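Protein adenylyltransferase (Bartonella henselae str. Houston-1, PDB 5NH2) transfers AMP from ATP to tyrosine or threonine residues of host target proteins through its Fic (fido) domain, as part of bacterial virulence. Local coordinates at residues 54-58 with 115-119; 100-104 with 190-195; 216-221 with 254-259; 242-248 with 288-294. The contacts are given in a common frame with arbitrary orientation. Residue numbers count along the deposited sequence, not the author numbering.

Contact 1: 54-58 with 115-119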
# COMPACT_ATOMS: atom_id res chain seq x y z
N TYR A 54 -5.33 7.93 -19.66
CA TYR A 54 -5.78 8.99 -18.76
C TYR A 54 -5.87 8.44 -17.35
O TYR A 54 -6.74 7.61 -17.06
CB TYR A 54 -7.13 9.57 -19.20
CG TYR A 54 -7.09 10.03 -20.63
CD1 TYR A 54 -8.10 9.70 -21.51
CD2 TYR A 54 -6.02 10.77 -21.10
CE1 TYR A 54 -8.05 10.11 -22.83
CE2 TYR A 54 -5.94 11.18 -22.42
CZ TYR A 54 -6.96 10.85 -23.28
OH TYR A 54 -6.88 11.27 -24.59
N PHE A 55 -5.00 8.92 -16.46
CA PHE A 55 -5.16 8.70 -15.04
C PHE A 55 -6.15 9.72 -14.51
O PHE A 55 -5.89 10.92 -14.58
CB PHE A 55 -3.82 8.80 -14.30
CG PHE A 55 -2.89 7.61 -14.53
CD1 PHE A 55 -3.01 6.45 -13.76
CD2 PHE A 55 -1.91 7.65 -15.51
CE1 PHE A 55 -2.14 5.34 -13.96
CE2 PHE A 55 -1.04 6.56 -15.73
CZ PHE A 55 -1.16 5.39 -14.94
N ASP A 56 -7.27 9.23 -13.99
CA ASP A 56 -8.40 10.04 -13.58
C ASP A 56 -9.29 9.21 -12.64
O ASP A 56 -8.94 8.08 -12.27
CB ASP A 56 -9.19 10.52 -14.81
CG ASP A 56 -9.67 9.35 -15.73
OD1 ASP A 56 -9.66 8.16 -15.32
OD2 ASP A 56 -10.11 9.65 -16.88
N THR A 57 -10.46 9.77 -12.28
CA THR A 57 -11.39 9.08 -11.37
C THR A 57 -12.00 7.82 -12.02
O THR A 57 -12.23 6.82 -11.32
CB THR A 57 -12.49 10.05 -10.94
OG1 THR A 57 -11.93 11.08 -10.07
CG2 THR A 57 -13.67 9.31 -10.28
N ALA A 58 -12.22 7.84 -13.35
CA ALA A 58 -12.61 6.64 -14.08
C ALA A 58 -11.62 5.51 -13.84
O ALA A 58 -12.02 4.38 -13.56
CB ALA A 58 -12.71 6.91 -15.59
N LEU A 115 -12.84 14.94 -6.32
CA LEU A 115 -12.42 14.05 -7.41
C LEU A 115 -12.30 14.82 -8.71
O LEU A 115 -11.35 14.59 -9.48
CB LEU A 115 -13.38 12.88 -7.57
CG LEU A 115 -13.32 11.91 -6.41
CD1 LEU A 115 -14.52 10.94 -6.44
CD2 LEU A 115 -11.95 11.17 -6.44
N GLN A 116 -13.20 15.80 -8.93
CA GLN A 116 -13.08 16.64 -10.12
C GLN A 116 -11.73 17.35 -10.12
O GLN A 116 -11.02 17.35 -11.14
CB GLN A 116 -14.26 17.62 -10.19
CG GLN A 116 -15.51 16.82 -10.23
CD GLN A 116 -16.76 17.65 -10.26
OE1 GLN A 116 -16.75 18.86 -10.04
NE2 GLN A 116 -17.87 16.99 -10.50
N ARG A 117 -11.30 17.83 -8.94
CA ARG A 117 -10.00 18.49 -8.85
C ARG A 117 -8.87 17.54 -9.23
O ARG A 117 -7.99 17.89 -10.03
CB ARG A 117 -9.78 19.04 -7.46
CG ARG A 117 -9.36 20.48 -7.53
CD ARG A 117 -9.68 21.21 -6.23
NE ARG A 117 -11.11 21.42 -6.05
CZ ARG A 117 -11.82 20.85 -5.08
NH1 ARG A 117 -11.23 20.04 -4.20
NH2 ARG A 117 -13.12 21.11 -4.98
N LEU A 118 -8.93 16.30 -8.71
CA LEU A 118 -7.88 15.36 -9.05
C LEU A 118 -7.88 15.10 -10.55
O LEU A 118 -6.82 15.19 -11.20
CB LEU A 118 -8.04 14.08 -8.25
CG LEU A 118 -7.15 12.95 -8.77
CD1 LEU A 118 -6.14 12.55 -7.73
CD2 LEU A 118 -7.96 11.73 -9.25
N ASP A 119 -9.08 14.97 -11.15
CA ASP A 119 -9.18 14.85 -12.60
C ASP A 119 -8.55 16.04 -13.31
O ASP A 119 -7.80 15.86 -14.28
CB ASP A 119 -10.63 14.70 -13.05
CG ASP A 119 -11.22 13.30 -12.75
OD1 ASP A 119 -10.61 12.53 -11.97
OD2 ASP A 119 -12.32 12.99 -13.27
O HOH W 1 -13.15 10.43 -14.18
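The chain 54-58 runs extended until Thr57, where a helix begins, and this turning point lies beside segment 115-119 of helix 109-124, at its Asp119 end; the closest CA atoms, of Asp56 and Asp119, are 5.0 Å apart. Asp56 is the N-cap of helix 57-68, its OD1 accepting a hydrogen bond from Tyr59 N. The first helical NH groups have no partner within their own helix, and Asp119 supplies a carboxylate acceptor from outside: its OD1 accepts from Thr57 N at 2.8 Å and from Thr57 OG1 at 2.7 Å. A water bound to Asp119 OD2 (2.8 Å) takes the next amide, Ala58 N, at 2.9 Å. An acid thus suits position 119, and a short hydroxyl suits 57, where Thr57 OG1 also rests 3.4 Å from Leu115 CB. Within the Fic domain the contact fastens helix 57-68 to helix 109-124; Leu115 and Leu118 continue onto Leu150 and Leu143 of helix 133-150, while Phe55 packs against Asn167, Leu168 and Ala171 of helix 157-171.

Contact 2: 100-104 with 190-195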
# COMPACT_ATOMS: atom_id res chain seq x y z
N GLY A 100 -12.47 7.95 16.95
CA GLY A 100 -11.30 8.48 17.66
C GLY A 100 -10.34 9.34 16.85
O GLY A 100 -9.45 9.96 17.44
N TRP A 101 -10.51 9.43 15.53
CA TRP A 101 -9.46 9.76 14.58
C TRP A 101 -9.36 11.26 14.29
O TRP A 101 -9.78 12.12 15.07
CB TRP A 101 -9.64 8.98 13.27
CG TRP A 101 -8.94 7.63 13.22
CD1 TRP A 101 -9.54 6.41 13.01
CD2 TRP A 101 -7.53 7.35 13.38
NE1 TRP A 101 -8.59 5.40 13.01
CE2 TRP A 101 -7.35 5.95 13.25
CE3 TRP A 101 -6.40 8.15 13.62
CZ2 TRP A 101 -6.10 5.33 13.35
CZ3 TRP A 101 -5.15 7.53 13.72
CH2 TRP A 101 -5.02 6.13 13.59
N LYS A 102 -8.77 11.57 13.14
CA LYS A 102 -8.31 12.89 12.72
C LYS A 102 -9.48 13.78 12.33
O LYS A 102 -10.58 13.66 12.89
CB LYS A 102 -7.33 12.75 11.54
CG LYS A 102 -6.06 11.95 11.84
CD LYS A 102 -6.08 10.58 11.17
CE LYS A 102 -5.71 10.65 9.70
NZ LYS A 102 -5.11 9.35 9.31
N ASN A 103 -9.20 14.77 11.49
CA ASN A 103 -10.18 15.64 10.86
C ASN A 103 -11.16 14.89 9.95
O ASN A 103 -12.12 15.45 9.42
CB ASN A 103 -9.41 16.73 10.11
CG ASN A 103 -8.13 17.10 10.82
OD1 ASN A 103 -7.51 16.25 11.46
ND2 ASN A 103 -7.73 18.38 10.75
N ALA A 104 -10.92 13.61 9.80
CA ALA A 104 -11.78 12.69 9.06
C ALA A 104 -11.90 13.03 7.58
O ALA A 104 -11.07 13.74 7.00
CB ALA A 104 -13.11 12.68 9.79
N SER A 190 0.66 9.79 7.50
CA SER A 190 -0.66 10.34 7.20
C SER A 190 -1.13 11.29 8.29
O SER A 190 -1.67 12.36 8.00
CB SER A 190 -1.71 9.23 7.04
OG SER A 190 -1.24 8.21 6.17
N VAL A 191 -0.96 10.91 9.57
CA VAL A 191 -1.49 11.81 10.57
C VAL A 191 -0.60 13.04 10.72
O VAL A 191 -1.08 14.12 11.08
CB VAL A 191 -1.79 11.15 11.94
CG1 VAL A 191 -2.16 9.64 11.84
CG2 VAL A 191 -0.79 11.53 13.06
N ALA A 192 0.71 12.92 10.42
CA ALA A 192 1.50 14.15 10.36
C ALA A 192 0.87 15.11 9.35
O ALA A 192 0.68 16.29 9.66
CB ALA A 192 2.96 13.87 10.02
N VAL A 193 0.45 14.60 8.18
CA VAL A 193 -0.23 15.49 7.23
C VAL A 193 -1.53 16.03 7.83
O VAL A 193 -1.75 17.25 7.89
CB VAL A 193 -0.55 14.78 5.90
CG1 VAL A 193 -1.23 15.80 5.00
CG2 VAL A 193 0.68 14.23 5.22
N ALA A 194 -2.44 15.13 8.21
CA ALA A 194 -3.82 15.50 8.46
C ALA A 194 -3.96 16.27 9.76
O ALA A 194 -4.79 17.17 9.86
CB ALA A 194 -4.72 14.26 8.51
N GLU A 195 -3.13 15.97 10.74
CA GLU A 195 -3.19 16.57 12.06
C GLU A 195 -2.25 17.77 12.20
O GLU A 195 -2.64 18.79 12.79
CB GLU A 195 -2.95 15.51 13.15
CG GLU A 195 -3.13 15.99 14.59
CD GLU A 195 -4.57 16.38 14.93
OE1 GLU A 195 -4.75 17.31 15.75
OE2 GLU A 195 -5.51 15.75 14.39
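Van der Waals contact dominates here, between a loop without regular structure, 100-104, and one flank of helix 183-196. Lys102 is the centre: its aliphatic chain lies along the helix, CE 3.9 Å from Ala194 CB, and carries the ammonium NZ to 3.9 Å from Val191 CG1. The small Ala194 leaves room for that chain to come close. Trp101 adds a second touch, apolar on both sides, its CZ3 4.1 Å from Val191 CG1.

The polar groups come near one another without pairing. Asn103 OD1 lies 3.3 Å from Ala194 O, both of them acceptors, and 3.6 Å from Glu195 OE2. Asn103 ND2 is also 3.3 Å from Ala194 O, but the angle is too poor for a hydrogen bond. The hydroxyl of Ser190 bonds back to Met186 O in its own helix, and its CB lies 4.1 Å from Lys102 NZ.

A further charge lies next door: Arg98 makes a cation-pi interaction with Trp101 and stands close to the like-charged Lys102. Since Arg98, like Arg162 on helix 157-171, is an ATP-binding residue by similarity, this surface contact probably belongs to the rim of the nucleotide site of the Fic fold, where a loop meets the helical core.

Contact 3: 216-221 with 254-259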
# COMPACT_ATOMS: atom_id res chain seq x y z
N ARG A 216 16.99 -0.71 -2.56
CA ARG A 216 17.84 -1.89 -2.38
C ARG A 216 18.05 -2.18 -0.89
O ARG A 216 18.02 -3.35 -0.47
CB ARG A 216 19.22 -1.70 -3.02
CG ARG A 216 19.36 -1.49 -4.49
CD ARG A 216 20.85 -1.74 -4.96
NE ARG A 216 21.78 -0.60 -4.78
CZ ARG A 216 22.53 -0.37 -3.69
NH1 ARG A 216 22.49 -1.18 -2.65
NH2 ARG A 216 23.35 0.69 -3.64
N LEU A 217 18.29 -1.12 -0.10
CA LEU A 217 18.61 -1.24 1.31
C LEU A 217 17.42 -1.77 2.09
O LEU A 217 17.57 -2.69 2.93
CB LEU A 217 19.02 0.13 1.86
CG LEU A 217 20.26 0.75 1.23
CD1 LEU A 217 20.54 2.10 1.83
CD2 LEU A 217 21.48 -0.18 1.31
N LEU A 218 16.22 -1.23 1.82
CA LEU A 218 15.04 -1.67 2.56
C LEU A 218 14.60 -3.05 2.12
O LEU A 218 14.10 -3.84 2.93
CB LEU A 218 13.90 -0.68 2.38
CG LEU A 218 14.00 0.56 3.21
CD1 LEU A 218 13.00 1.57 2.67
CD2 LEU A 218 13.68 0.23 4.66
N LYS A 219 14.73 -3.35 0.82
CA LYS A 219 14.54 -4.72 0.33
C LYS A 219 15.40 -5.75 1.10
O LYS A 219 14.90 -6.79 1.56
CB LYS A 219 14.86 -4.79 -1.15
CG LYS A 219 13.72 -4.36 -2.04
CD LYS A 219 14.01 -4.76 -3.48
CE LYS A 219 12.87 -4.36 -4.41
NZ LYS A 219 12.99 -5.00 -5.76
N GLU A 220 16.71 -5.48 1.22
CA GLU A 220 17.54 -6.39 1.99
C GLU A 220 17.06 -6.49 3.42
O GLU A 220 16.93 -7.59 3.96
CB GLU A 220 18.99 -5.94 1.97
CG GLU A 220 19.91 -6.75 2.78
CD GLU A 220 21.29 -6.14 2.80
OE1 GLU A 220 22.10 -6.48 1.91
OE2 GLU A 220 21.55 -5.28 3.68
N PHE A 221 16.74 -5.34 4.05
CA PHE A 221 16.39 -5.39 5.47
C PHE A 221 15.11 -6.19 5.69
O PHE A 221 15.01 -6.96 6.66
CB PHE A 221 16.22 -3.99 6.06
CG PHE A 221 15.61 -4.00 7.44
CD1 PHE A 221 16.37 -4.30 8.55
CD2 PHE A 221 14.27 -3.77 7.61
CE1 PHE A 221 15.81 -4.32 9.82
CE2 PHE A 221 13.69 -3.81 8.88
CZ PHE A 221 14.47 -4.08 9.99
N GLY A 254 24.68 -6.24 6.65
CA GLY A 254 24.34 -7.17 5.60
C GLY A 254 25.22 -6.87 4.41
O GLY A 254 26.17 -6.08 4.52
N LEU A 255 24.96 -7.55 3.31
CA LEU A 255 25.74 -7.26 2.11
C LEU A 255 25.67 -5.78 1.73
O LEU A 255 26.71 -5.16 1.49
CB LEU A 255 25.26 -8.14 0.96
CG LEU A 255 25.70 -9.57 1.12
CD1 LEU A 255 24.71 -10.50 0.43
CD2 LEU A 255 27.09 -9.66 0.51
N GLU A 256 24.46 -5.23 1.57
CA GLU A 256 24.31 -3.84 1.11
C GLU A 256 24.20 -2.77 2.20
O GLU A 256 24.70 -1.65 2.02
CB GLU A 256 23.14 -3.78 0.13
CG GLU A 256 23.53 -4.57 -1.12
CD GLU A 256 22.50 -4.54 -2.21
OE1 GLU A 256 21.64 -5.44 -2.24
OE2 GLU A 256 22.55 -3.61 -3.03
N GLY A 257 23.56 -3.05 3.33
CA GLY A 257 23.22 -2.00 4.27
C GLY A 257 23.37 -2.47 5.70
O GLY A 257 23.62 -3.65 5.97
N PHE A 258 23.27 -1.51 6.62
CA PHE A 258 23.26 -1.80 8.05
C PHE A 258 22.06 -1.15 8.69
O PHE A 258 21.47 -0.20 8.17
CB PHE A 258 24.53 -1.32 8.77
CG PHE A 258 24.63 0.17 8.87
CD1 PHE A 258 25.04 0.93 7.78
CD2 PHE A 258 24.32 0.82 10.06
CE1 PHE A 258 25.15 2.29 7.86
CE2 PHE A 258 24.43 2.21 10.17
CZ PHE A 258 24.84 2.95 9.05
N ALA A 259 21.72 -1.67 9.87
CA ALA A 259 20.55 -1.27 10.63
C ALA A 259 20.98 -0.79 12.01
O ALA A 259 21.86 -1.37 12.65
CB ALA A 259 19.55 -2.42 10.79
O HOH W 2 18.72 -5.37 -2.21
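Glu220 reaches from helix 212-227 over the turn that leads into strand 257-262, and its carboxylate receives two successive backbone amides: Glu256 N donates to Glu220 OE1 at 2.7 Å, and Gly257 N to Glu220 OE2 at 3.0 Å. Glycines suit both places: at Gly254, in the turn, a CB would clash with Glu220 OE2; at Gly257, the first residue of the strand, it would press on Leu217 CD2, which lies 3.9 Å from Gly257 CA. One turn back along the helix, Arg216 NH1 forms a very short salt bridge of 2.5 Å to Glu256 OE2, while Glu213 holds Arg216 NH2. A water donates to Arg216 O (2.8 Å) and Glu256 OE1 (2.9 Å). Deeper in, Phe221 CE1 meets Ala259 CB at 4.3 Å, and both side chains, with Leu217, pack on Ile268 of strand 265-270. The axes of helix segment 216-221 and strand segment 257-259 approach to 8.6 Å and cross at -59°. The helix thus covers the sheet of the intracellular delivery domain, classed with the OB clan. An apolar interior with a polar border implies that apolar packing holds helix to sheet, whereas carboxylate-to-amide bonds and the ion pair fix where the turn sits.

Contact 4: 242-248 with 288-294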
# COMPACT_ATOMS: atom_id res chain seq x y z
N GLU A 242 19.66 12.09 4.70
CA GLU A 242 20.95 12.69 4.47
C GLU A 242 21.13 13.89 5.41
O GLU A 242 20.31 14.80 5.44
CB GLU A 242 21.09 13.13 3.00
CG GLU A 242 21.35 12.01 1.98
CD GLU A 242 20.07 11.31 1.52
OE1 GLU A 242 18.98 11.90 1.66
OE2 GLU A 242 20.17 10.16 1.04
N GLY A 243 22.22 13.85 6.19
CA GLY A 243 22.58 14.92 7.08
C GLY A 243 22.13 14.73 8.52
O GLY A 243 22.68 15.40 9.40
N GLU A 244 21.16 13.86 8.77
CA GLU A 244 20.66 13.61 10.13
C GLU A 244 21.62 12.74 10.93
O GLU A 244 22.38 11.93 10.40
CB GLU A 244 19.30 12.92 10.09
CG GLU A 244 18.26 13.73 9.40
CD GLU A 244 18.07 15.06 10.07
OE1 GLU A 244 17.78 15.05 11.28
OE2 GLU A 244 18.23 16.11 9.40
N THR A 245 21.56 12.90 12.25
CA THR A 245 22.34 12.07 13.15
C THR A 245 21.39 11.14 13.89
O THR A 245 20.23 11.49 14.13
CB THR A 245 23.17 12.92 14.12
OG1 THR A 245 24.10 13.74 13.38
CG2 THR A 245 23.96 12.05 15.08
N TYR A 246 21.85 9.94 14.18
CA TYR A 246 21.07 8.99 14.94
C TYR A 246 21.99 8.37 15.98
O TYR A 246 23.19 8.20 15.73
CB TYR A 246 20.48 7.92 14.02
CG TYR A 246 19.69 8.52 12.86
CD1 TYR A 246 20.32 9.02 11.73
CD2 TYR A 246 18.32 8.58 12.91
CE1 TYR A 246 19.59 9.57 10.67
CE2 TYR A 246 17.59 9.12 11.87
CZ TYR A 246 18.22 9.61 10.75
OH TYR A 246 17.43 10.14 9.73
N THR A 247 21.45 8.07 17.15
CA THR A 247 22.25 7.41 18.17
C THR A 247 21.45 6.27 18.77
O THR A 247 20.39 6.49 19.34
CB THR A 247 22.68 8.39 19.27
OG1 THR A 247 23.27 9.55 18.67
CG2 THR A 247 23.73 7.71 20.14
N GLY A 248 22.00 5.06 18.67
CA GLY A 248 21.30 3.90 19.17
C GLY A 248 22.13 2.63 19.05
O GLY A 248 23.36 2.67 18.92
N ILE A 288 26.23 3.06 18.85
CA ILE A 288 26.92 3.87 17.86
C ILE A 288 26.11 5.11 17.55
O ILE A 288 24.88 5.16 17.73
CB ILE A 288 27.25 3.09 16.56
CG1 ILE A 288 26.08 3.10 15.59
CG2 ILE A 288 27.66 1.67 16.87
CD1 ILE A 288 26.50 2.64 14.22
N THR A 289 26.82 6.15 17.10
CA THR A 289 26.24 7.35 16.53
C THR A 289 26.62 7.45 15.06
O THR A 289 27.78 7.23 14.69
CB THR A 289 26.72 8.59 17.28
OG1 THR A 289 26.30 8.51 18.64
CG2 THR A 289 26.10 9.82 16.68
N PHE A 290 25.64 7.75 14.21
CA PHE A 290 25.84 7.74 12.77
C PHE A 290 25.18 8.97 12.19
O PHE A 290 23.99 9.20 12.40
CB PHE A 290 25.25 6.47 12.13
CG PHE A 290 25.09 6.55 10.63
CD1 PHE A 290 26.15 6.28 9.78
CD2 PHE A 290 23.87 6.86 10.05
CE1 PHE A 290 26.02 6.35 8.39
CE2 PHE A 290 23.72 6.92 8.65
CZ PHE A 290 24.80 6.67 7.82
N THR A 291 25.96 9.76 11.45
CA THR A 291 25.45 10.88 10.69
C THR A 291 25.50 10.52 9.21
O THR A 291 26.59 10.29 8.67
CB THR A 291 26.26 12.14 10.95
OG1 THR A 291 26.38 12.35 12.36
CG2 THR A 291 25.57 13.33 10.33
N ALA A 292 24.34 10.46 8.57
CA ALA A 292 24.29 10.16 7.15
C ALA A 292 24.84 11.34 6.34
O ALA A 292 24.61 12.49 6.70
CB ALA A 292 22.86 9.81 6.72
N PRO A 293 25.60 11.08 5.27
CA PRO A 293 26.27 12.14 4.50
C PRO A 293 25.42 12.82 3.43
O PRO A 293 24.26 12.50 3.22
CB PRO A 293 27.44 11.39 3.86
CG PRO A 293 26.98 9.96 3.82
CD PRO A 293 26.26 9.78 5.10
N LYS A 294 26.03 13.79 2.76
CA LYS A 294 25.39 14.63 1.74
C LYS A 294 24.39 13.89 0.84
O LYS A 294 23.95 14.42 -0.18
CB LYS A 294 26.45 15.27 0.84
CG LYS A 294 26.92 14.37 -0.32
CD LYS A 294 28.24 14.84 -0.94
CE LYS A 294 28.14 16.25 -1.49
NZ LYS A 294 29.51 16.77 -1.79
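Tyr246 and Glu242 bury the most surface here, 53 and 52 Å², with Ile288 close behind at 49 Å². Tyr246 forms a hydrogen-bonded antiparallel pair with Phe290: Tyr246 N to Phe290 O and Phe290 N to Tyr246 O are both 2.9 Å. Its ring lies on the same face as the Phe290 ring and the Ile288 side chain, and Tyr246 OH bonds to Lys241 N. Ile288 pairs likewise with Gly248, Ile288 N to Gly248 O being 2.9 Å, and packs on Leu260. Glu242 lies beyond the regular strands; its CG approaches Pro293 O at 3.2 Å while its carboxylate bridges to Lys214. The other face carries four threonines, where Thr245 OG1 and Thr291 OG1 bond at 2.9 Å, as do Thr247 OG1 and Thr289 OG1 at 3.2 Å. The chemistry implies a division by face: backbone bonds set the antiparallel register, Tyr246, Ile288 and Phe290 pack toward strand 257-262, and threonines suit the exposed face, being beta-branched yet able to hydrogen-bond.

In the fold
Contacts 1 and 2 belong to the Fic domain and cross along the chain, their centres 23 Å apart and their nearest atoms about 13 Å. In contact 2 the Lys102 side chain is about 3 Å from that of Arg98 and the Ser190 side chain about 8 Å from that of Arg162, both ATP-binding by similarity; in contact 1 Leu115 lies about 9 Å from the ATP-binding Asn157, side chain to side chain. The Trp101 side chain is about 12 Å from the bound magnesium ion. Away from these sites, contact 3 joins helix 212-227 to the delivery-domain sheet and contact 4 lies in that sheet; they meet where Phe258 CZ lies 3.7 Å from Phe290 CD1. Contacts 1 and 4, with centres 41 Å apart, stand on opposite sides of the chain's centre.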